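Local coordinates for protein Poly(A) RNA polymerase GLD2 (Rattus norvegicus, PDB 6LBK) that probably adds successive AMP units from ATP to the 3' ends of selected cytoplasmic mRNAs and a single nucleotide to certain microRNAs, at residues A[110-115]-A[174-179]. The protein carries 1 engineered substitution. Numbering follows the deposited sequence.
Sequences GDLCLV and FALNVN. Engineered in segment 174-179: A175 (natural residue Asp).
G110 to L114 pair with F174 to V178 as parallel neighbours in the mixed five-stranded sheet of the nucleotidyltransferase palm domain. Five backbone hydrogen bonds join segments 110-115 and 174-179: A175 N to G110 O, L112 N to A175 O (2.8 Å), N177 N to L112 O, L114 N to N177 O (167° at the hydrogen), and finally N179 N to L114 O, the most bent at 137°.

L112, L114, F174, L176 and V178 project to the face covered by helices 67-85 and 128-144, where bulky apolar side chains can be buried. G110 fits beside F174 because it has no side chain: CD1 of F174 lies 3.4 Å from G110 CA, and a CB on G110 would run into CE1 of the ring, which meets this backbone obliquely. CD1 of L112 meets F174 CD1 at 3.8 Å. Farther along, CB of L112 rests on CG of L176, and CD2 of L114 approaches CG2 of V178.

The other face carries D111, predicted to bind catalytic magnesium together with D109. Its OD1 comes 3.8 Å from CB of A175, an engineered residue replacing the natural aspartate. Asparagine suits the end of strand 172-178 because its amide oxygen can take up a backbone N-H: N177 OD1 accepts from N180 N, 3.7 Å from C113 SG, and just past the strand N179 OD1 accepts from V116 N and sits 3.5 Å from V115 CA.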
ATOM      1  N   GLY A 110      -3.487   1.296 -11.174  1.00 74.70           N
ATOM      2  CA  GLY A 110      -3.827  -0.114 -11.127  1.00 65.88           C
ATOM      3  C   GLY A 110      -2.537  -0.911 -11.118  1.00 54.93           C
ATOM      4  O   GLY A 110      -1.568  -0.533 -11.763  1.00 53.17           O
ATOM      5  N   ASP A 111      -2.535  -1.991 -10.340  1.00 58.68           N
ATOM      6  CA  ASP A 111      -1.441  -2.948 -10.282  1.00 50.05           C
ATOM      7  C   ASP A 111      -1.994  -4.301 -10.704  1.00 56.79           C
ATOM      8  O   ASP A 111      -3.024  -4.748 -10.188  1.00 57.02           O
ATOM      9  CB  ASP A 111      -0.845  -3.040  -8.871  1.00 73.70           C
ATOM     10  CG  ASP A 111      -0.050  -1.791  -8.469  1.00 98.54           C
ATOM     11  OD1 ASP A 111       1.117  -1.634  -8.928  1.00100.58           O
ATOM     12  OD2 ASP A 111      -0.597  -0.967  -7.682  1.00113.64           O
ATOM     13  N   LEU A 112      -1.304  -4.947 -11.639  1.00 42.94           N
ATOM     14  CA  LEU A 112      -1.704  -6.213 -12.205  1.00 45.63           C
ATOM     15  C   LEU A 112      -0.564  -7.200 -12.020  1.00 53.21           C
ATOM     16  O   LEU A 112       0.619  -6.861 -12.177  1.00 44.36           O
ATOM     17  CB  LEU A 112      -2.062  -6.076 -13.713  1.00 44.59           C
ATOM     18  CG  LEU A 112      -3.115  -5.020 -14.017  1.00 43.30           C
ATOM     19  CD1 LEU A 112      -3.098  -4.593 -15.488  1.00 44.33           C
ATOM     20  CD2 LEU A 112      -4.471  -5.558 -13.656  1.00 43.16           C
ATOM     21  N   CYS A 113      -0.933  -8.432 -11.733  1.00 53.41           N
ATOM     22  CA  CYS A 113       0.026  -9.489 -11.520  1.00 49.22           C
ATOM     23  C   CYS A 113      -0.340 -10.623 -12.470  1.00 59.21           C
ATOM     24  O   CYS A 113      -1.431 -11.206 -12.357  1.00 55.87           O
ATOM     25  CB  CYS A 113      -0.011  -9.928 -10.075  1.00 46.13           C
ATOM     26  SG  CYS A 113       1.029 -11.279  -9.851  1.00 59.99           S
ATOM     27  N   LEU A 114       0.564 -10.919 -13.394  1.00 55.94           N
ATOM     28  CA  LEU A 114       0.326 -11.978 -14.396  1.00 57.11           C
ATOM     29  C   LEU A 114       0.877 -13.286 -13.855  1.00 58.83           C
ATOM     30  O   LEU A 114       2.027 -13.329 -13.523  1.00 60.85           O
ATOM     31  CB  LEU A 114       1.001 -11.560 -15.697  1.00 53.28           C
ATOM     32  CG  LEU A 114       0.863 -12.525 -16.861  1.00 64.60           C
ATOM     33  CD1 LEU A 114      -0.586 -12.723 -17.230  1.00 65.85           C
ATOM     34  CD2 LEU A 114       1.640 -12.023 -18.052  1.00 64.27           C
ATOM     35  N   VAL A 115       0.019 -14.287 -13.741  1.00 58.96           N
ATOM     36  CA  VAL A 115       0.438 -15.617 -13.237  1.00 64.76           C
ATOM     37  C   VAL A 115       0.530 -16.567 -14.420  1.00 71.28           C
ATOM     38  O   VAL A 115      -0.490 -16.848 -15.038  1.00 77.51           O
ATOM     39  CB  VAL A 115      -0.578 -16.149 -12.231  1.00 63.02           C
ATOM     40  CG1 VAL A 115       0.028 -17.257 -11.411  1.00 63.11           C
ATOM     41  CG2 VAL A 115      -1.046 -15.033 -11.334  1.00 69.54           C
ATOM     42  N   PHE A 174      -1.550   1.954 -15.234  1.00 54.68           N
ATOM     43  CA  PHE A 174      -1.416   0.597 -14.739  1.00 56.88           C
ATOM     44  C   PHE A 174       0.048   0.203 -14.704  1.00 61.46           C
ATOM     45  O   PHE A 174       0.868   0.685 -15.497  1.00 66.08           O
ATOM     46  CB  PHE A 174      -2.156  -0.441 -15.629  1.00 61.52           C
ATOM     47  CG  PHE A 174      -3.632  -0.512 -15.395  1.00 48.97           C
ATOM     48  CD1 PHE A 174      -4.133  -1.181 -14.288  1.00 47.52           C
ATOM     49  CD2 PHE A 174      -4.507   0.063 -16.283  1.00 50.65           C
ATOM     50  CE1 PHE A 174      -5.501  -1.262 -14.070  1.00 47.91           C
ATOM     51  CE2 PHE A 174      -5.867  -0.010 -16.076  1.00 57.70           C
ATOM     52  CZ  PHE A 174      -6.370  -0.674 -14.958  1.00 49.71           C
ATOM     53  N   ALA A 175       0.344  -0.725 -13.806  1.00 64.59           N
ATOM     54  CA  ALA A 175       1.645  -1.355 -13.667  1.00 67.37           C
ATOM     55  C   ALA A 175       1.429  -2.859 -13.611  1.00 61.05           C
ATOM     56  O   ALA A 175       0.756  -3.352 -12.707  1.00 63.18           O
ATOM     57  CB  ALA A 175       2.342  -0.855 -12.398  1.00 59.59           C
ATOM     58  N   LEU A 176       1.994  -3.580 -14.566  1.00 56.52           N
ATOM     59  CA  LEU A 176       1.842  -5.021 -14.668  1.00 55.67           C
ATOM     60  C   LEU A 176       3.186  -5.675 -14.400  1.00 57.96           C
ATOM     61  O   LEU A 176       4.197  -5.265 -14.975  1.00 64.28           O
ATOM     62  CB  LEU A 176       1.306  -5.405 -16.057  1.00 57.35           C
ATOM     63  CG  LEU A 176       1.017  -6.883 -16.311  1.00 58.82           C
ATOM     64  CD1 LEU A 176      -0.133  -6.999 -17.284  1.00 65.98           C
ATOM     65  CD2 LEU A 176       2.235  -7.595 -16.871  1.00 67.34           C
ATOM     66  N   ASN A 177       3.200  -6.674 -13.523  1.00 56.06           N
ATOM     67  CA  ASN A 177       4.393  -7.478 -13.307  1.00 57.18           C
ATOM     68  C   ASN A 177       4.059  -8.926 -13.606  1.00 55.34           C
ATOM     69  O   ASN A 177       2.895  -9.287 -13.786  1.00 56.72           O
ATOM     70  CB  ASN A 177       4.946  -7.317 -11.881  1.00 52.79           C
ATOM     71  CG  ASN A 177       4.070  -7.957 -10.837  1.00 65.15           C
ATOM     72  OD1 ASN A 177       3.960  -9.182 -10.760  1.00 61.46           O
ATOM     73  ND2 ASN A 177       3.436  -7.122 -10.009  1.00 76.61           N
ATOM     74  N   VAL A 178       5.086  -9.768 -13.648  1.00 64.33           N
ATOM     75  CA  VAL A 178       4.901 -11.180 -13.959  1.00 70.22           C
ATOM     76  C   VAL A 178       5.300 -12.024 -12.766  1.00 68.14           C
ATOM     77  O   VAL A 178       6.464 -12.006 -12.347  1.00 70.17           O
ATOM     78  CB  VAL A 178       5.692 -11.617 -15.194  1.00 69.19           C
ATOM     79  CG1 VAL A 178       5.391 -13.060 -15.455  1.00 74.45           C
ATOM     80  CG2 VAL A 178       5.298 -10.785 -16.355  1.00 69.88           C
ATOM     81  N   ASN A 179       4.325 -12.755 -12.223  1.00 62.22           N
ATOM     82  CA  ASN A 179       4.530 -13.842 -11.276  1.00 59.82           C
ATOM     83  C   ASN A 179       4.965 -13.382  -9.897  1.00 76.09           C
ATOM     84  O   ASN A 179       5.419 -14.202  -9.089  1.00 79.41           O
ATOM     85  CB  ASN A 179       5.516 -14.872 -11.827  1.00 58.91           C
ATOM     86  CG  ASN A 179       4.851 -15.812 -12.785  1.00 67.99           C
ATOM     87  OD1 ASN A 179       3.757 -16.314 -12.514  1.00 73.27           O
ATOM     88  ND2 ASN A 179       5.447 -15.988 -13.942  1.00 64.51           N
TER